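Local structure of acyl-CoA dehydrogenase FadE3 (Mycobacterium smegmatis, 4IV6) at residues E32-N37 with V352-R357. The protein belongs to the flavin-dependent acyl-CoA dehydrogenase family and holds dihydroflavine-adenine dinucleotide in a four-chain assembly. Residues are numbered along the deposited sequence; the frame is centred on the assembly and turned at random.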
loop_
_atom_site.group_PDB
_atom_site.type_symbol
_atom_site.label_atom_id
_atom_site.label_comp_id
_atom_site.label_asym_id
_atom_site.label_seq_id
_atom_site.Cartn_x
_atom_site.Cartn_y
_atom_site.Cartn_z
ATOM N N GLU B 32 -22.092 -18.014 18.876
ATOM C CA GLU B 32 -23.342 -18.701 18.614
ATOM C C GLU B 32 -24.388 -17.712 18.115
ATOM O O GLU B 32 -25.082 -17.978 17.141
ATOM C CB GLU B 32 -23.840 -19.430 19.868
ATOM N N LEU B 33 -24.513 -16.573 18.772
ATOM C CA LEU B 33 -25.520 -15.605 18.377
ATOM C C LEU B 33 -25.232 -15.069 16.969
ATOM O O LEU B 33 -26.122 -15.083 16.139
ATOM C CB LEU B 33 -25.569 -14.425 19.350
ATOM C CG LEU B 33 -25.970 -14.678 20.819
ATOM C CD1 LEU B 33 -25.655 -13.442 21.629
ATOM C CD2 LEU B 33 -27.441 -15.061 20.975
ATOM N N GLU B 34 -23.983 -14.627 16.734
ATOM C CA GLU B 34 -23.559 -13.923 15.483
ATOM C C GLU B 34 -23.685 -14.880 14.329
ATOM O O GLU B 34 -24.215 -14.512 13.279
ATOM C CB GLU B 34 -22.112 -13.399 15.581
ATOM C CG GLU B 34 -21.646 -12.375 14.517
ATOM C CD GLU B 34 -21.196 -12.989 13.212
ATOM O OE1 GLU B 34 -20.839 -14.176 13.171
ATOM O OE2 GLU B 34 -21.162 -12.260 12.190
ATOM N N HIS B 35 -23.226 -16.112 14.537
ATOM C CA HIS B 35 -23.332 -17.140 13.505
ATOM C C HIS B 35 -24.810 -17.389 13.162
ATOM O O HIS B 35 -25.145 -17.570 11.998
ATOM C CB HIS B 35 -22.634 -18.450 13.910
ATOM C CG HIS B 35 -22.900 -19.594 12.968
ATOM N ND1 HIS B 35 -23.834 -20.580 13.227
ATOM C CD2 HIS B 35 -22.372 -19.890 11.756
ATOM C CE1 HIS B 35 -23.857 -21.441 12.224
ATOM N NE2 HIS B 35 -22.983 -21.044 11.316
ATOM N N ALA B 36 -25.687 -17.356 14.155
ATOM C CA ALA B 36 -27.131 -17.656 13.918
ATOM C C ALA B 36 -27.968 -16.419 13.562
ATOM O O ALA B 36 -29.171 -16.504 13.399
ATOM C CB ALA B 36 -27.732 -18.356 15.127
ATOM N N ASN B 37 -27.326 -15.265 13.450
ATOM C CA ASN B 37 -28.015 -13.986 13.246
ATOM C C ASN B 37 -29.115 -13.740 14.277
ATOM O O ASN B 37 -30.167 -13.218 13.942
ATOM C CB ASN B 37 -28.584 -13.884 11.824
ATOM C CG ASN B 37 -28.950 -12.462 11.445
ATOM O OD1 ASN B 37 -28.263 -11.516 11.805
ATOM N ND2 ASN B 37 -30.029 -12.309 10.708
ATOM N N VAL B 352 -11.085 -14.209 14.160
ATOM C CA VAL B 352 -10.513 -13.232 13.253
ATOM C C VAL B 352 -11.332 -13.145 11.955
ATOM O O VAL B 352 -11.388 -12.094 11.352
ATOM C CB VAL B 352 -8.988 -13.413 12.997
ATOM C CG1 VAL B 352 -8.194 -13.054 14.247
ATOM C CG2 VAL B 352 -8.626 -14.840 12.572
ATOM N N GLU B 353 -11.972 -14.231 11.526
ATOM C CA GLU B 353 -12.805 -14.173 10.326
ATOM C C GLU B 353 -13.998 -13.262 10.522
ATOM O O GLU B 353 -14.410 -12.593 9.597
ATOM C CB GLU B 353 -13.265 -15.557 9.871
ATOM C CG GLU B 353 -14.255 -16.246 10.798
ATOM C CD GLU B 353 -15.720 -15.937 10.506
ATOM O OE1 GLU B 353 -16.532 -15.944 11.459
ATOM O OE2 GLU B 353 -16.059 -15.720 9.332
ATOM N N ARG B 354 -14.524 -13.202 11.743
ATOM C CA ARG B 354 -15.622 -12.308 12.028
ATOM C C ARG B 354 -15.165 -10.838 11.938
ATOM O O ARG B 354 -15.887 -10.004 11.376
ATOM C CB ARG B 354 -16.225 -12.581 13.414
ATOM C CG ARG B 354 -17.474 -11.767 13.642
ATOM C CD ARG B 354 -17.704 -11.340 15.048
ATOM N NE ARG B 354 -17.234 -12.218 16.130
ATOM C CZ ARG B 354 -16.881 -11.716 17.317
ATOM N NH1 ARG B 354 -16.926 -10.382 17.532
ATOM N NH2 ARG B 354 -16.501 -12.517 18.298
ATOM N N TYR B 355 -14.010 -10.509 12.521
ATOM C CA TYR B 355 -13.530 -9.128 12.419
ATOM C C TYR B 355 -13.331 -8.736 10.964
ATOM O O TYR B 355 -13.591 -7.605 10.588
ATOM C CB TYR B 355 -12.249 -8.875 13.224
ATOM C CG TYR B 355 -12.239 -9.493 14.599
ATOM C CD1 TYR B 355 -13.325 -9.380 15.459
ATOM C CD2 TYR B 355 -11.104 -10.174 15.052
ATOM C CE1 TYR B 355 -13.298 -9.957 16.725
ATOM C CE2 TYR B 355 -11.078 -10.752 16.302
ATOM C CZ TYR B 355 -12.157 -10.631 17.128
ATOM O OH TYR B 355 -12.058 -11.180 18.373
ATOM N N PHE B 356 -12.834 -9.678 10.172
ATOM C CA PHE B 356 -12.592 -9.481 8.750
ATOM C C PHE B 356 -13.919 -9.187 8.025
ATOM O O PHE B 356 -13.979 -8.331 7.166
ATOM C CB PHE B 356 -11.898 -10.736 8.187
ATOM C CG PHE B 356 -11.646 -10.720 6.705
ATOM C CD1 PHE B 356 -10.546 -10.060 6.174
ATOM C CD2 PHE B 356 -12.470 -11.416 5.832
ATOM C CE1 PHE B 356 -10.302 -10.076 4.795
ATOM C CE2 PHE B 356 -12.223 -11.427 4.470
ATOM C CZ PHE B 356 -11.140 -10.766 3.958
ATOM N N ARG B 357 -14.981 -9.894 8.393
ATOM C CA ARG B 357 -16.298 -9.676 7.783
ATOM C C ARG B 357 -16.952 -8.383 8.277
ATOM O O ARG B 357 -17.738 -7.802 7.569
ATOM C CB ARG B 357 -17.240 -10.855 8.104
ATOM C CG ARG B 357 -16.977 -12.143 7.354
ATOM C CD ARG B 357 -18.075 -13.145 7.627
ATOM N NE ARG B 357 -18.027 -13.652 8.994
ATOM C CZ ARG B 357 -18.845 -13.316 9.987
ATOM N NH1 ARG B 357 -19.858 -12.485 9.803
ATOM N NH2 ARG B 357 -18.688 -13.884 11.176
#
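Glu34 and Arg357 reach for each other from opposite directions and close a two-bond salt bridge between the short helix 30-35 and the first turns of helix 352-364. The guanidinium meets the carboxylate end-on. Arg357 NH1 lies 2.7 Å from Glu34 OE2, a bond lying in the guanidinium plane and taken by the syn lone pair. The second bond, Arg357 NH2 to Glu34 OE1 at 2.9 Å, is more bent (148°), with OE1 tilted out of the guanidinium plane, in keeping with the 35° between the two flat groups. Glu353, one helical turn before Arg357, takes the guanidinium side-on: Arg357 NE bonds to Glu353 OE2 at 2.9 Å and Arg357 NH2 to Glu353 OE1 at 3.0 Å, both nearly straight. NH2 is thus shared between two acids, which, with Leu204 O of the same chain as a second acceptor for NH1, fix the rotation of the guanidinium; its positive charge probably eases the approach of the two carboxylates. Glu34 swings its chain away from the backbone N (chi1 -166°) and bends at chi2, which lays CD against Arg354 CG, 3.9 Å away. Farther out, the Arg354 guanidinium turns from the acids to bond Gly81 O through NH1, while CE1 of Tyr355 lies over one of its faces, displaced toward the rim.

This buried, tightly bonded part gives way to exposed His35, Ala36 and Asn37, where a Schellman motif ends the short helix and Lys207 bonds the carbonyls of Glu34 and His35. The bridge joins the N-terminal and C-terminal domains of the acyl-CoA dehydrogenase fold, with helices 234-270 and 316-340 packed against helix 352-364 and Leu204 of the second subunit against Glu353 and Arg357.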